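Local structure of restriction endonuclease (Mycobacterium sp., 4F0Q) at residues Glu273-Ala277 against Ala410-Leu414; Ala281-Leu286 against Leu414-Arg419. The protein cleaves DNA that carries methylated cytosine, acting as a tetrameric, modification-dependent restriction endonuclease. All coordinates share one frame; numbering follows the deposited sequence.

Contact 1: Glu273-Ala277 against Ala410-Leu414; sequences EQQPA and AGGTL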
ATOM      1  N   GLU A 273     -19.577 -11.459  14.731  1.00 23.21           N
ATOM      2  CA  GLU A 273     -19.512 -11.279  13.287  1.00 23.84           C
ATOM      3  C   GLU A 273     -18.206 -11.815  12.707  1.00 23.92           C
ATOM      4  O   GLU A 273     -18.194 -12.412  11.631  1.00 25.95           O
ATOM      5  CB  GLU A 273     -19.689  -9.805  12.922  1.00 25.43           C
ATOM      6  CG  GLU A 273     -21.098  -9.282  13.144  1.00 26.95           C
ATOM      7  CD  GLU A 273     -21.193  -7.778  12.980  1.00 28.93           C
ATOM      8  OE1 GLU A 273     -20.603  -7.053  13.809  1.00 25.42           O
ATOM      9  OE2 GLU A 273     -21.855  -7.324  12.024  1.00 37.20           O
ATOM     10  N   GLN A 274     -17.109 -11.599  13.424  1.00 26.41           N
ATOM     11  CA  GLN A 274     -15.798 -12.052  12.971  1.00 25.99           C
ATOM     12  C   GLN A 274     -15.674 -13.570  13.071  1.00 21.26           C
ATOM     13  O   GLN A 274     -14.878 -14.187  12.363  1.00 21.48           O
ATOM     14  CB  GLN A 274     -14.691 -11.380  13.782  1.00 22.53           C
ATOM     15  CG  GLN A 274     -14.748  -9.864  13.767  1.00 19.24           C
ATOM     16  CD  GLN A 274     -13.668  -9.237  14.624  1.00 20.74           C
ATOM     17  OE1 GLN A 274     -12.484  -9.528  14.461  1.00 20.22           O
ATOM     18  NE2 GLN A 274     -14.073  -8.376  15.550  1.00 24.11           N
ATOM     19  N   GLN A 275     -16.462 -14.162  13.960  1.00 22.50           N
ATOM     20  CA  GLN A 275     -16.491 -15.606  14.129  1.00 20.78           C
ATOM     21  C   GLN A 275     -17.547 -16.213  13.212  1.00 24.90           C
ATOM     22  O   GLN A 275     -18.514 -15.543  12.851  1.00 22.93           O
ATOM     23  CB  GLN A 275     -16.792 -15.961  15.588  1.00 26.48           C
ATOM     24  CG  GLN A 275     -15.693 -15.572  16.562  1.00 22.17           C
ATOM     25  CD  GLN A 275     -14.410 -16.338  16.324  1.00 21.20           C
ATOM     26  OE1 GLN A 275     -14.338 -17.540  16.576  1.00 19.99           O
ATOM     27  NE2 GLN A 275     -13.388 -15.645  15.834  1.00 20.73           N
ATOM     28  N   PRO A 276     -17.364 -17.485  12.823  1.00 27.59           N
ATOM     29  CA  PRO A 276     -18.357 -18.162  11.981  1.00 32.00           C
ATOM     30  C   PRO A 276     -19.632 -18.475  12.758  1.00 31.46           C
ATOM     31  O   PRO A 276     -19.711 -18.184  13.952  1.00 33.29           O
ATOM     32  CB  PRO A 276     -17.647 -19.458  11.582  1.00 31.73           C
ATOM     33  CG  PRO A 276     -16.672 -19.703  12.681  1.00 25.44           C
ATOM     34  CD  PRO A 276     -16.203 -18.348  13.110  1.00 23.73           C
ATOM     35  N   ALA A 277     -20.617 -19.064  12.086  1.00 33.45           N
ATOM     36  CA  ALA A 277     -21.875 -19.425  12.733  1.00 32.57           C
ATOM     37  C   ALA A 277     -21.650 -20.461  13.830  1.00 32.89           C
ATOM     38  O   ALA A 277     -20.583 -21.069  13.910  1.00 37.26           O
ATOM     39  CB  ALA A 277     -22.875 -19.937  11.708  1.00 46.12           C
ATOM     40  N   ALA A 410      -9.685 -12.682  10.957  1.00 16.93           N
ATOM     41  CA  ALA A 410     -10.139 -13.295  12.198  1.00 18.21           C
ATOM     42  C   ALA A 410     -10.566 -14.745  11.983  1.00 20.60           C
ATOM     43  O   ALA A 410     -10.270 -15.338  10.946  1.00 18.20           O
ATOM     44  CB  ALA A 410     -11.278 -12.487  12.804  1.00 20.85           C
ATOM     45  N   GLY A 411     -11.269 -15.299  12.967  1.00 18.93           N
ATOM     46  CA  GLY A 411     -11.641 -16.703  12.965  1.00 16.85           C
ATOM     47  C   GLY A 411     -12.483 -17.163  11.789  1.00 16.77           C
ATOM     48  O   GLY A 411     -12.207 -18.205  11.196  1.00 16.55           O
ATOM     49  N   GLY A 412     -13.515 -16.396  11.456  1.00 19.83           N
ATOM     50  CA  GLY A 412     -14.402 -16.747  10.360  1.00 16.05           C
ATOM     51  C   GLY A 412     -13.700 -16.728   9.017  1.00 14.82           C
ATOM     52  O   GLY A 412     -13.806 -17.674   8.232  1.00 20.40           O
ATOM     53  N   THR A 413     -12.976 -15.644   8.756  1.00 14.07           N
ATOM     54  CA  THR A 413     -12.231 -15.494   7.513  1.00 14.32           C
ATOM     55  C   THR A 413     -11.168 -16.578   7.386  1.00 14.79           C
ATOM     56  O   THR A 413     -10.992 -17.166   6.318  1.00 12.80           O
ATOM     57  CB  THR A 413     -11.560 -14.110   7.426  1.00 16.36           C
ATOM     58  OG1 THR A 413     -12.543 -13.087   7.619  1.00 20.18           O
ATOM     59  CG2 THR A 413     -10.896 -13.922   6.071  1.00 16.98           C
ATOM     60  N   LEU A 414     -10.466 -16.842   8.485  1.00 19.32           N
ATOM     61  CA  LEU A 414      -9.444 -17.882   8.519  1.00 14.16           C
ATOM     62  C   LEU A 414     -10.035 -19.254   8.219  1.00 14.39           C
ATOM     63  O   LEU A 414      -9.486 -20.010   7.423  1.00 15.29           O
ATOM     64  CB  LEU A 414      -8.743 -17.907   9.879  1.00 13.49           C
ATOM     65  CG  LEU A 414      -7.803 -19.089  10.131  1.00 13.76           C
ATOM     66  CD1 LEU A 414      -6.597 -19.033   9.206  1.00 15.15           C
ATOM     67  CD2 LEU A 414      -7.367 -19.132  11.587  1.00 15.13           C
TER
HETATM   68  O   HOH W   1     -13.700 -13.044  10.542  1.00 19.18           O
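Gly412 N donates to Gln274 O at 2.7 Å, with the donor in the carbonyl plane and moderately bent at hydrogen (147°). Having no side chain, Gly412 lets this carbonyl come right up to its amide. One residue further on, Thr413 N donates to a water oxygen at 3.2 Å, and that water in turn donates to Gln274 O, so the one carbonyl serves Gly412 N directly and Thr413 N through the water. These belong to the first turn of helix 411-425, which follows strand 406-409, outermost within this chain in the mixed sheet of the nuclease domain, in keeping with the PD-(D/E)XK fold. Ala410, at the N-cap position, brings only a methyl; its CB lies 3.7 Å from Gln274 CB and 3.6 Å from Gln274 OE1. Beyond CG the Gln274 chain runs extended, carrying its amide past that methyl to where OE1 accepts from Phe391 N and NE2 donates to Gln269 O. Gln275 is folded instead: its CB starts away from the helix, but a turn about the CB-CG bond (chi2 -65°) swings the amide back, leaving NE2 3.5 Å from Gly411 CA. The bare glycine admits the amide, which also makes weak hydrogen bonds to Ser390 OG and Thr388 O. Pro276, with no N-H to satisfy, lays its CD 3.7 Å from Gly412 CA, while Thr413 packs on Lys345 of a second subunit.

Contact 2: Ala281-Leu286 against Leu414-Arg419; sequences AEAATL and LAATVR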
ATOM      1  N   ALA A 281     -19.893 -25.522   9.615  1.00 25.72           N
ATOM      2  CA  ALA A 281     -18.733 -26.358   9.333  1.00 28.55           C
ATOM      3  C   ALA A 281     -17.454 -25.564   9.564  1.00 28.19           C
ATOM      4  O   ALA A 281     -16.429 -26.114   9.976  1.00 32.30           O
ATOM      5  CB  ALA A 281     -18.787 -26.876   7.905  1.00 27.12           C
ATOM      6  N   GLU A 282     -17.527 -24.263   9.302  1.00 28.64           N
ATOM      7  CA  GLU A 282     -16.389 -23.374   9.488  1.00 26.26           C
ATOM      8  C   GLU A 282     -16.069 -23.204  10.970  1.00 27.86           C
ATOM      9  O   GLU A 282     -14.927 -22.936  11.339  1.00 29.99           O
ATOM     10  CB  GLU A 282     -16.661 -22.018   8.835  1.00 28.05           C
ATOM     11  CG  GLU A 282     -16.996 -22.115   7.355  1.00 31.34           C
ATOM     12  CD  GLU A 282     -17.198 -20.763   6.701  1.00 32.02           C
ATOM     13  OE1 GLU A 282     -17.260 -19.749   7.430  1.00 37.17           O
ATOM     14  OE2 GLU A 282     -17.296 -20.716   5.457  1.00 26.46           O
ATOM     15  N   ALA A 283     -17.085 -23.365  11.814  1.00 27.55           N
ATOM     16  CA  ALA A 283     -16.896 -23.314  13.259  1.00 25.44           C
ATOM     17  C   ALA A 283     -16.073 -24.508  13.730  1.00 24.68           C
ATOM     18  O   ALA A 283     -15.109 -24.356  14.484  1.00 27.19           O
ATOM     19  CB  ALA A 283     -18.236 -23.282  13.968  1.00 30.19           C
ATOM     20  N   ALA A 284     -16.465 -25.696  13.279  1.00 25.38           N
ATOM     21  CA  ALA A 284     -15.742 -26.921  13.596  1.00 27.80           C
ATOM     22  C   ALA A 284     -14.325 -26.857  13.043  1.00 25.26           C
ATOM     23  O   ALA A 284     -13.370 -27.284  13.697  1.00 31.61           O
ATOM     24  CB  ALA A 284     -16.477 -28.127  13.037  1.00 30.28           C
ATOM     25  N   THR A 285     -14.199 -26.317  11.833  1.00 25.29           N
ATOM     26  CA  THR A 285     -12.896 -26.126  11.206  1.00 22.61           C
ATOM     27  C   THR A 285     -12.009 -25.240  12.070  1.00 23.18           C
ATOM     28  O   THR A 285     -10.846 -25.559  12.315  1.00 23.23           O
ATOM     29  CB  THR A 285     -13.031 -25.496   9.807  1.00 24.71           C
ATOM     30  OG1 THR A 285     -13.744 -26.391   8.945  1.00 28.68           O
ATOM     31  CG2 THR A 285     -11.661 -25.217   9.212  1.00 21.06           C
ATOM     32  N   LEU A 286     -12.573 -24.131  12.539  1.00 25.03           N
ATOM     33  CA  LEU A 286     -11.842 -23.196  13.387  1.00 24.26           C
ATOM     34  C   LEU A 286     -11.436 -23.835  14.710  1.00 21.84           C
ATOM     35  O   LEU A 286     -10.337 -23.596  15.210  1.00 21.73           O
ATOM     36  CB  LEU A 286     -12.677 -21.943  13.647  1.00 20.84           C
ATOM     37  CG  LEU A 286     -11.990 -20.862  14.480  1.00 20.47           C
ATOM     38  CD1 LEU A 286     -10.723 -20.378  13.789  1.00 17.13           C
ATOM     39  CD2 LEU A 286     -12.942 -19.708  14.736  1.00 18.50           C
ATOM     40  N   LEU A 414     -10.466 -16.842   8.485  1.00 19.32           N
ATOM     41  CA  LEU A 414      -9.444 -17.882   8.519  1.00 14.16           C
ATOM     42  C   LEU A 414     -10.035 -19.254   8.219  1.00 14.39           C
ATOM     43  O   LEU A 414      -9.486 -20.010   7.423  1.00 15.29           O
ATOM     44  CB  LEU A 414      -8.743 -17.907   9.879  1.00 13.49           C
ATOM     45  CG  LEU A 414      -7.803 -19.089  10.131  1.00 13.76           C
ATOM     46  CD1 LEU A 414      -6.597 -19.033   9.206  1.00 15.15           C
ATOM     47  CD2 LEU A 414      -7.367 -19.132  11.587  1.00 15.13           C
ATOM     48  N   ALA A 415     -11.157 -19.567   8.861  1.00 13.61           N
ATOM     49  CA  ALA A 415     -11.815 -20.856   8.675  1.00 13.58           C
ATOM     50  C   ALA A 415     -12.302 -21.036   7.241  1.00 13.97           C
ATOM     51  O   ALA A 415     -12.080 -22.083   6.629  1.00 15.86           O
ATOM     52  CB  ALA A 415     -12.971 -21.004   9.650  1.00 17.59           C
ATOM     53  N   ALA A 416     -12.964 -20.011   6.713  1.00 17.22           N
ATOM     54  CA  ALA A 416     -13.476 -20.049   5.346  1.00 19.20           C
ATOM     55  C   ALA A 416     -12.345 -20.211   4.332  1.00 15.21           C
ATOM     56  O   ALA A 416     -12.422 -21.044   3.421  1.00 20.29           O
ATOM     57  CB  ALA A 416     -14.284 -18.794   5.047  1.00 16.63           C
ATOM     58  N   THR A 417     -11.296 -19.411   4.503  1.00 13.74           N
ATOM     59  CA  THR A 417     -10.145 -19.446   3.610  1.00 15.65           C
ATOM     60  C   THR A 417      -9.464 -20.807   3.644  1.00 15.18           C
ATOM     61  O   THR A 417      -9.166 -21.383   2.602  1.00 19.19           O
ATOM     62  CB  THR A 417      -9.113 -18.362   3.973  1.00 17.54           C
ATOM     63  OG1 THR A 417      -9.754 -17.081   4.013  1.00 16.10           O
ATOM     64  CG2 THR A 417      -7.986 -18.333   2.952  1.00 14.78           C
ATOM     65  N   VAL A 418      -9.224 -21.316   4.849  1.00 16.40           N
ATOM     66  CA  VAL A 418      -8.590 -22.617   5.028  1.00 16.26           C
ATOM     67  C   VAL A 418      -9.422 -23.732   4.397  1.00 16.94           C
ATOM     68  O   VAL A 418      -8.886 -24.610   3.720  1.00 18.50           O
ATOM     69  CB  VAL A 418      -8.332 -22.920   6.523  1.00 17.91           C
ATOM     70  CG1 VAL A 418      -8.117 -24.406   6.748  1.00 17.94           C
ATOM     71  CG2 VAL A 418      -7.135 -22.125   7.025  1.00 14.31           C
ATOM     72  N   ARG A 419     -10.734 -23.684   4.609  1.00 20.46           N
ATOM     73  CA  ARG A 419     -11.637 -24.659   4.007  1.00 19.55           C
ATOM     74  C   ARG A 419     -11.580 -24.612   2.482  1.00 17.82           C
ATOM     75  O   ARG A 419     -11.543 -25.655   1.822  1.00 18.64           O
ATOM     76  CB  ARG A 419     -13.070 -24.445   4.497  1.00 22.09           C
ATOM     77  CG  ARG A 419     -13.363 -25.085   5.844  1.00 26.94           C
ATOM     78  CD  ARG A 419     -14.736 -24.693   6.357  1.00 25.87           C
ATOM     79  NE  ARG A 419     -15.748 -24.741   5.306  1.00 33.32           N
ATOM     80  CZ  ARG A 419     -16.420 -25.833   4.962  1.00 32.36           C
ATOM     81  NH1 ARG A 419     -16.190 -26.980   5.586  1.00 36.90           N
ATOM     82  NH2 ARG A 419     -17.322 -25.780   3.992  1.00 37.76           N
TER
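Arg419 reaches across Thr285, Glu282 and Ala281, joining helix 281-292 to helix 411-425, the latter part of the PD-(D/E)XK-type nuclease domain. The two cross almost perpendicularly (93°), the axes of these short segments approaching to 8.7 Å. Small residues make this possible: Ala415 points its methyl at helix 281-292, with Ala415 CB only 3.2 Å from Glu282 O and the aliphatic CB of Leu286 beside it. Leu286 CD1 also packs against Leu414 CD2, on the more buried flank.

From CB the arginine chain leads to Arg419 CG, which touches both branches of Thr285, lying 3.4 Å from Thr285 OG1 and 3.8 Å from Thr285 CG2. CD comes next and touches Thr285 OG1 and Glu282 CG on different sides, and Arg419 NE lies 3.6 Å from that same Glu282 CG. A turn about the CG-CD bond (chi3 43°) then swings the guanidinium round so that one face lies against the methyl of Ala281, with Arg419 NH1 3.5 Å from Ala281 CB. NH2 finds a weak hydrogen bond at Thr98 O, in the N-terminal part of the chain. The long aliphatic stem suits the crossing, since it can pack while its charged end goes on to Ala281 and Thr98. Glu282 extends across this stem, but its carboxylate settles by Ala416 CB; at 4.3 Å, Glu282 OE2 and Arg419 NE stop short of a salt bridge, although their opposite charges probably still attract.

Thr285 OG1 donates to Ala281 O at 2.9 Å from above the carbonyl plane, while Thr285 N reaches that oxygen from the opposite face.

The centres of contact 1 and contact 2 lie 8 Å apart, and both draw on helix 411-425, with Leu414 common to the two. Along the chain the order is 273-277, 281-286, then 410-414 and 414-419: helix 271-274 and helix 281-292, successive elements, meet successive turns of one late helix. The whole five-stranded sheet of the nuclease domain, and the magnesium site of Asp334, Gln355 and Ala356, falls in the intervening sequence. The contacts thus hold the chain that leads into the sheet against the helix that follows it; the Leu414 side chain is about 12 Å from the magnesium. Directly between them, Gln275 and Pro276 pack on Leu286 and Ala283.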